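Local coordinates for 11R-lipoxygenase (Gersemia fruticosa, PDB 3VF1), which probably catalyses the calcium-dependent, iron-assisted insertion of molecular oxygen into polyunsaturated fatty acids, as a non-heme iron lipoxygenase of 11R specificity, at residues N279-D292 and Y337-Q350. Sequence-based numbering, arbitrary orientation.
Sequences NFPVKNEMVEKLLD and YLKNNDDIIPIAIQ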
loop_
_atom_site.group_PDB
_atom_site.type_symbol
_atom_site.label_atom_id
_atom_site.label_comp_id
_atom_site.label_asym_id
_atom_site.label_seq_id
_atom_site.Cartn_x
_atom_site.Cartn_y
_atom_site.Cartn_z
ATOM N N ASN A 279 -19.197 9.140 -28.095
ATOM C CA ASN A 279 -19.098 10.502 -27.582
ATOM C C ASN A 279 -17.686 11.082 -27.691
ATOM O O ASN A 279 -17.375 12.094 -27.062
ATOM C CB ASN A 279 -19.565 10.556 -26.125
ATOM C CG ASN A 279 -18.771 9.632 -25.223
ATOM O OD1 ASN A 279 -18.499 8.485 -25.578
ATOM N ND2 ASN A 279 -18.391 10.128 -24.051
ATOM N N PHE A 280 -16.837 10.439 -28.488
ATOM C CA PHE A 280 -15.469 10.903 -28.691
ATOM C C PHE A 280 -15.166 10.880 -30.186
ATOM O O PHE A 280 -14.355 10.079 -30.649
ATOM C CB PHE A 280 -14.495 9.997 -27.935
ATOM C CG PHE A 280 -13.104 10.563 -27.789
ATOM C CD1 PHE A 280 -12.840 11.902 -28.022
ATOM C CD2 PHE A 280 -12.053 9.739 -27.416
ATOM C CE1 PHE A 280 -11.558 12.405 -27.880
ATOM C CE2 PHE A 280 -10.774 10.237 -27.276
ATOM C CZ PHE A 280 -10.527 11.571 -27.507
ATOM N N PRO A 281 -15.826 11.764 -30.949
ATOM C CA PRO A 281 -15.794 11.753 -32.416
ATOM C C PRO A 281 -14.481 12.261 -33.014
ATOM O O PRO A 281 -14.465 13.308 -33.661
ATOM C CB PRO A 281 -16.947 12.689 -32.786
ATOM C CG PRO A 281 -16.999 13.662 -31.662
ATOM C CD PRO A 281 -16.635 12.880 -30.427
ATOM N N VAL A 282 -13.398 11.520 -32.804
ATOM C CA VAL A 282 -12.110 11.864 -33.394
ATOM C C VAL A 282 -12.084 11.453 -34.859
ATOM O O VAL A 282 -12.258 10.282 -35.186
ATOM C CB VAL A 282 -10.948 11.168 -32.660
ATOM C CG1 VAL A 282 -9.631 11.417 -33.385
ATOM C CG2 VAL A 282 -10.866 11.644 -31.216
ATOM N N LYS A 283 -11.863 12.424 -35.739
ATOM C CA LYS A 283 -11.827 12.160 -37.172
ATOM C C LYS A 283 -10.392 12.055 -37.669
ATOM O O LYS A 283 -9.487 12.697 -37.136
ATOM C CB LYS A 283 -12.577 13.255 -37.938
ATOM C CG LYS A 283 -14.018 13.441 -37.487
ATOM C CD LYS A 283 -14.777 12.122 -37.512
ATOM C CE LYS A 283 -16.192 12.276 -36.985
ATOM N NZ LYS A 283 -16.897 10.964 -36.925
ATOM N N ASN A 284 -10.196 11.239 -38.698
ATOM C CA ASN A 284 -8.872 10.990 -39.249
ATOM C C ASN A 284 -8.147 12.278 -39.626
ATOM O O ASN A 284 -6.938 12.395 -39.428
ATOM C CB ASN A 284 -8.983 10.070 -40.468
ATOM C CG ASN A 284 -7.633 9.721 -41.062
ATOM O OD1 ASN A 284 -6.840 9.006 -40.452
ATOM N ND2 ASN A 284 -7.372 10.213 -42.268
ATOM N N GLU A 285 -8.889 13.244 -40.160
ATOM C CA GLU A 285 -8.300 14.510 -40.593
ATOM C C GLU A 285 -7.561 15.191 -39.446
ATOM O O GLU A 285 -6.572 15.886 -39.658
ATOM C CB GLU A 285 -9.381 15.443 -41.165
ATOM C CG GLU A 285 -9.739 16.662 -40.298
ATOM C CD GLU A 285 -11.208 16.699 -39.893
ATOM O OE1 GLU A 285 -12.019 15.976 -40.509
ATOM O OE2 GLU A 285 -11.550 17.452 -38.954
ATOM N N MET A 286 -8.049 14.980 -38.228
ATOM C CA MET A 286 -7.507 15.659 -37.062
ATOM C C MET A 286 -6.136 15.114 -36.669
ATOM O O MET A 286 -5.310 15.843 -36.137
ATOM C CB MET A 286 -8.463 15.517 -35.875
ATOM C CG MET A 286 -9.867 16.044 -36.125
ATOM S SD MET A 286 -10.990 15.622 -34.780
ATOM C CE MET A 286 -12.482 16.464 -35.293
ATOM N N VAL A 287 -5.887 13.839 -36.945
ATOM C CA VAL A 287 -4.719 13.166 -36.380
ATOM C C VAL A 287 -3.873 12.404 -37.396
ATOM O O VAL A 287 -2.886 11.773 -37.026
ATOM C CB VAL A 287 -5.158 12.160 -35.298
ATOM C CG1 VAL A 287 -5.868 12.878 -34.159
ATOM C CG2 VAL A 287 -6.059 11.095 -35.903
ATOM N N GLU A 288 -4.245 12.466 -38.669
ATOM C CA GLU A 288 -3.622 11.614 -39.678
ATOM C C GLU A 288 -2.113 11.828 -39.809
ATOM O O GLU A 288 -1.358 10.863 -39.914
ATOM C CB GLU A 288 -4.288 11.811 -41.040
ATOM C CG GLU A 288 -3.797 10.830 -42.094
ATOM C CD GLU A 288 -4.370 11.107 -43.468
ATOM O OE1 GLU A 288 -4.511 12.296 -43.832
ATOM O OE2 GLU A 288 -4.684 10.131 -44.184
ATOM N N LYS A 289 -1.672 13.083 -39.805
ATOM C CA LYS A 289 -0.253 13.383 -39.992
ATOM C C LYS A 289 0.567 13.078 -38.738
ATOM O O LYS A 289 1.795 13.118 -38.769
ATOM C CB LYS A 289 -0.055 14.840 -40.424
ATOM C CG LYS A 289 -0.254 15.065 -41.921
ATOM C CD LYS A 289 -0.170 16.542 -42.298
ATOM C CE LYS A 289 1.256 17.081 -42.230
ATOM N NZ LYS A 289 2.103 16.614 -43.367
ATOM N N LEU A 290 -0.117 12.768 -37.641
ATOM C CA LEU A 290 0.554 12.344 -36.418
ATOM C C LEU A 290 0.869 10.852 -36.477
ATOM O O LEU A 290 1.778 10.370 -35.802
ATOM C CB LEU A 290 -0.321 12.639 -35.200
ATOM C CG LEU A 290 -0.704 14.102 -34.991
ATOM C CD1 LEU A 290 -1.698 14.233 -33.847
ATOM C CD2 LEU A 290 0.535 14.941 -34.731
ATOM N N LEU A 291 0.112 10.124 -37.292
ATOM C CA LEU A 291 0.290 8.683 -37.420
ATOM C C LEU A 291 1.429 8.374 -38.383
ATOM O O LEU A 291 2.081 9.278 -38.904
ATOM C CB LEU A 291 -0.997 8.030 -37.928
ATOM C CG LEU A 291 -2.299 8.496 -37.272
ATOM C CD1 LEU A 291 -3.483 7.721 -37.830
ATOM C CD2 LEU A 291 -2.224 8.359 -35.762
ATOM N N ASP A 292 1.665 7.088 -38.615
ATOM C CA ASP A 292 2.651 6.663 -39.599
ATOM C C ASP A 292 2.158 6.979 -41.002
ATOM O O ASP A 292 0.952 7.001 -41.255
ATOM C CB ASP A 292 2.913 5.162 -39.481
ATOM C CG ASP A 292 3.732 4.805 -38.255
ATOM O OD1 ASP A 292 4.977 4.885 -38.330
ATOM O OD2 ASP A 292 3.137 4.437 -37.221
ATOM N N TYR A 337 -1.180 7.025 -29.464
ATOM C CA TYR A 337 -0.727 6.241 -30.602
ATOM C C TYR A 337 0.561 5.513 -30.247
ATOM O O TYR A 337 1.459 6.093 -29.643
ATOM C CB TYR A 337 -0.488 7.157 -31.801
ATOM C CG TYR A 337 -0.111 6.437 -33.077
ATOM C CD1 TYR A 337 -1.040 5.671 -33.763
ATOM C CD2 TYR A 337 1.166 6.544 -33.607
ATOM C CE1 TYR A 337 -0.708 5.021 -34.932
ATOM C CE2 TYR A 337 1.510 5.897 -34.780
ATOM C CZ TYR A 337 0.567 5.137 -35.437
ATOM O OH TYR A 337 0.895 4.490 -36.605
ATOM N N LEU A 338 0.645 4.241 -30.618
ATOM C CA LEU A 338 1.853 3.458 -30.389
ATOM C C LEU A 338 2.809 3.628 -31.564
ATOM O O LEU A 338 2.616 3.040 -32.624
ATOM C CB LEU A 338 1.509 1.980 -30.203
ATOM C CG LEU A 338 2.698 1.032 -30.035
ATOM C CD1 LEU A 338 3.481 1.355 -28.772
ATOM C CD2 LEU A 338 2.225 -0.411 -30.021
ATOM N N LYS A 339 3.837 4.444 -31.367
ATOM C CA LYS A 339 4.794 4.737 -32.427
ATOM C C LYS A 339 5.590 3.498 -32.821
ATOM O O LYS A 339 5.576 2.489 -32.120
ATOM C CB LYS A 339 5.740 5.854 -31.989
ATOM C CG LYS A 339 5.049 7.192 -31.779
ATOM C CD LYS A 339 5.985 8.219 -31.159
ATOM C CE LYS A 339 7.166 8.527 -32.063
ATOM N NZ LYS A 339 8.102 9.499 -31.431
ATOM N N ASN A 340 6.280 3.587 -33.951
ATOM C CA ASN A 340 7.037 2.461 -34.481
ATOM C C ASN A 340 8.186 2.061 -33.561
ATOM O O ASN A 340 8.632 0.914 -33.577
ATOM C CB ASN A 340 7.581 2.799 -35.870
ATOM C CG ASN A 340 8.070 1.575 -36.621
ATOM O OD1 ASN A 340 7.745 0.445 -36.265
ATOM N ND2 ASN A 340 8.849 1.799 -37.673
ATOM N N ASN A 341 8.659 3.011 -32.758
ATOM C CA ASN A 341 9.767 2.759 -31.842
ATOM C C ASN A 341 9.290 2.449 -30.424
ATOM O O ASN A 341 10.079 2.486 -29.479
ATOM C CB ASN A 341 10.724 3.953 -31.822
ATOM C CG ASN A 341 10.128 5.167 -31.139
ATOM O OD1 ASN A 341 8.922 5.232 -30.901
ATOM N ND2 ASN A 341 10.975 6.143 -30.822
ATOM N N ASP A 342 7.997 2.164 -30.288
ATOM C CA ASP A 342 7.411 1.681 -29.033
ATOM C C ASP A 342 7.094 2.780 -28.013
ATOM O O ASP A 342 6.692 2.484 -26.887
ATOM C CB ASP A 342 8.298 0.605 -28.395
ATOM C CG ASP A 342 8.374 -0.658 -29.236
ATOM O OD1 ASP A 342 7.304 -1.195 -29.595
ATOM O OD2 ASP A 342 9.501 -1.105 -29.544
ATOM N N ASP A 343 7.269 4.040 -28.400
ATOM C CA ASP A 343 6.800 5.152 -27.577
ATOM C C ASP A 343 5.335 5.423 -27.877
ATOM O O ASP A 343 4.925 5.400 -29.037
ATOM C CB ASP A 343 7.606 6.421 -27.859
ATOM C CG ASP A 343 9.036 6.332 -27.362
ATOM O OD1 ASP A 343 9.292 5.558 -26.414
ATOM O OD2 ASP A 343 9.900 7.047 -27.915
ATOM N N ILE A 344 4.544 5.680 -26.839
ATOM C CA ILE A 344 3.170 6.118 -27.049
ATOM C C ILE A 344 3.080 7.634 -26.894
ATOM O O ILE A 344 3.693 8.215 -25.999
ATOM C CB ILE A 344 2.163 5.431 -26.097
ATOM C CG1 ILE A 344 2.427 5.813 -24.640
ATOM C CG2 ILE A 344 2.220 3.919 -26.265
ATOM C CD1 ILE A 344 1.176 5.821 -23.795
ATOM N N ILE A 345 2.327 8.270 -27.785
ATOM C CA ILE A 345 2.155 9.715 -27.742
ATOM C C ILE A 345 0.680 10.079 -27.750
ATOM O O ILE A 345 -0.128 9.382 -28.358
ATOM C CB ILE A 345 2.819 10.398 -28.951
ATOM C CG1 ILE A 345 2.356 9.733 -30.252
ATOM C CG2 ILE A 345 4.331 10.345 -28.826
ATOM C CD1 ILE A 345 2.770 10.473 -31.505
ATOM N N PRO A 346 0.326 11.182 -27.076
ATOM C CA PRO A 346 -1.042 11.699 -27.133
ATOM C C PRO A 346 -1.315 12.309 -28.503
ATOM O O PRO A 346 -0.461 13.022 -29.025
ATOM C CB PRO A 346 -1.043 12.782 -26.055
ATOM C CG PRO A 346 0.367 13.259 -26.016
ATOM C CD PRO A 346 1.210 12.046 -26.273
ATOM N N ILE A 347 -2.476 12.028 -29.082
ATOM C CA ILE A 347 -2.807 12.565 -30.397
ATOM C C ILE A 347 -4.143 13.305 -30.420
ATOM O O ILE A 347 -4.457 13.983 -31.395
ATOM C CB ILE A 347 -2.827 11.454 -31.467
ATOM C CG1 ILE A 347 -3.875 10.392 -31.121
ATOM C CG2 ILE A 347 -1.450 10.824 -31.592
ATOM C CD1 ILE A 347 -4.078 9.365 -32.217
ATOM N N ALA A 348 -4.924 13.185 -29.350
ATOM C CA ALA A 348 -6.221 13.849 -29.286
ATOM C C ALA A 348 -6.750 13.880 -27.859
ATOM O O ALA A 348 -6.514 12.957 -27.084
ATOM C CB ALA A 348 -7.215 13.152 -30.201
ATOM N N ILE A 349 -7.467 14.948 -27.518
ATOM C CA ILE A 349 -8.028 15.106 -26.181
ATOM C C ILE A 349 -9.375 15.820 -26.223
ATOM O O ILE A 349 -9.552 16.796 -26.947
ATOM C CB ILE A 349 -7.088 15.906 -25.262
ATOM C CG1 ILE A 349 -5.787 15.138 -25.023
ATOM C CG2 ILE A 349 -7.771 16.208 -23.933
ATOM C CD1 ILE A 349 -4.742 15.933 -24.259
ATOM N N GLN A 350 -10.321 15.323 -25.435
ATOM C CA GLN A 350 -11.617 15.969 -25.269
ATOM C C GLN A 350 -11.866 16.148 -23.777
ATOM O O GLN A 350 -11.864 15.178 -23.029
ATOM C CB GLN A 350 -12.717 15.118 -25.905
ATOM C CG GLN A 350 -14.094 15.758 -25.902
ATOM C CD GLN A 350 -15.135 14.892 -26.587
ATOM O OE1 GLN A 350 -15.167 14.792 -27.814
ATOM N NE2 GLN A 350 -15.990 14.254 -25.795
#
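The small antiparallel sheet of the lipoxygenase domain, far from the iron, is covered here on one face: Val287, Leu290 and Leu291 pack on Ile347, Ala348 and Tyr337 of the hairpin 333-338/344-350. Leu290 CD1 lies 3.8 Å from Ile347 CB, the side chains running in opposite directions. Ile347 and Ala348 both face Leu335 in a classic beta bulge and point toward the covering segment; Ala348 CB meets Val282 CG2 at 4.1 Å and Val287 CG1 at 4.2 Å, the two approaching roughly at right angles. Leu291 CD2 makes a CH-pi contact over one face of the Tyr337 ring, 3.9 Å from its centroid and 23° off the normal. With CG anti to the backbone N (chi1 -176°), that ring reaches Asp292, whose OD2 accepts a hydrogen bond from Tyr337 OH in the ring plane; the modelled length is doubtfully short. At the other end Gln350 CB lies 3.6 Å from Phe280 CE1, and Gln350 NE2 donates to Asn279 O (2.9 Å, 155° at the hydrogen) and also to Tyr352 O. The middle is thus mainly apolar, while the Gln350 amide, shared between two carbonyls, probably helps to position the start of the covering segment.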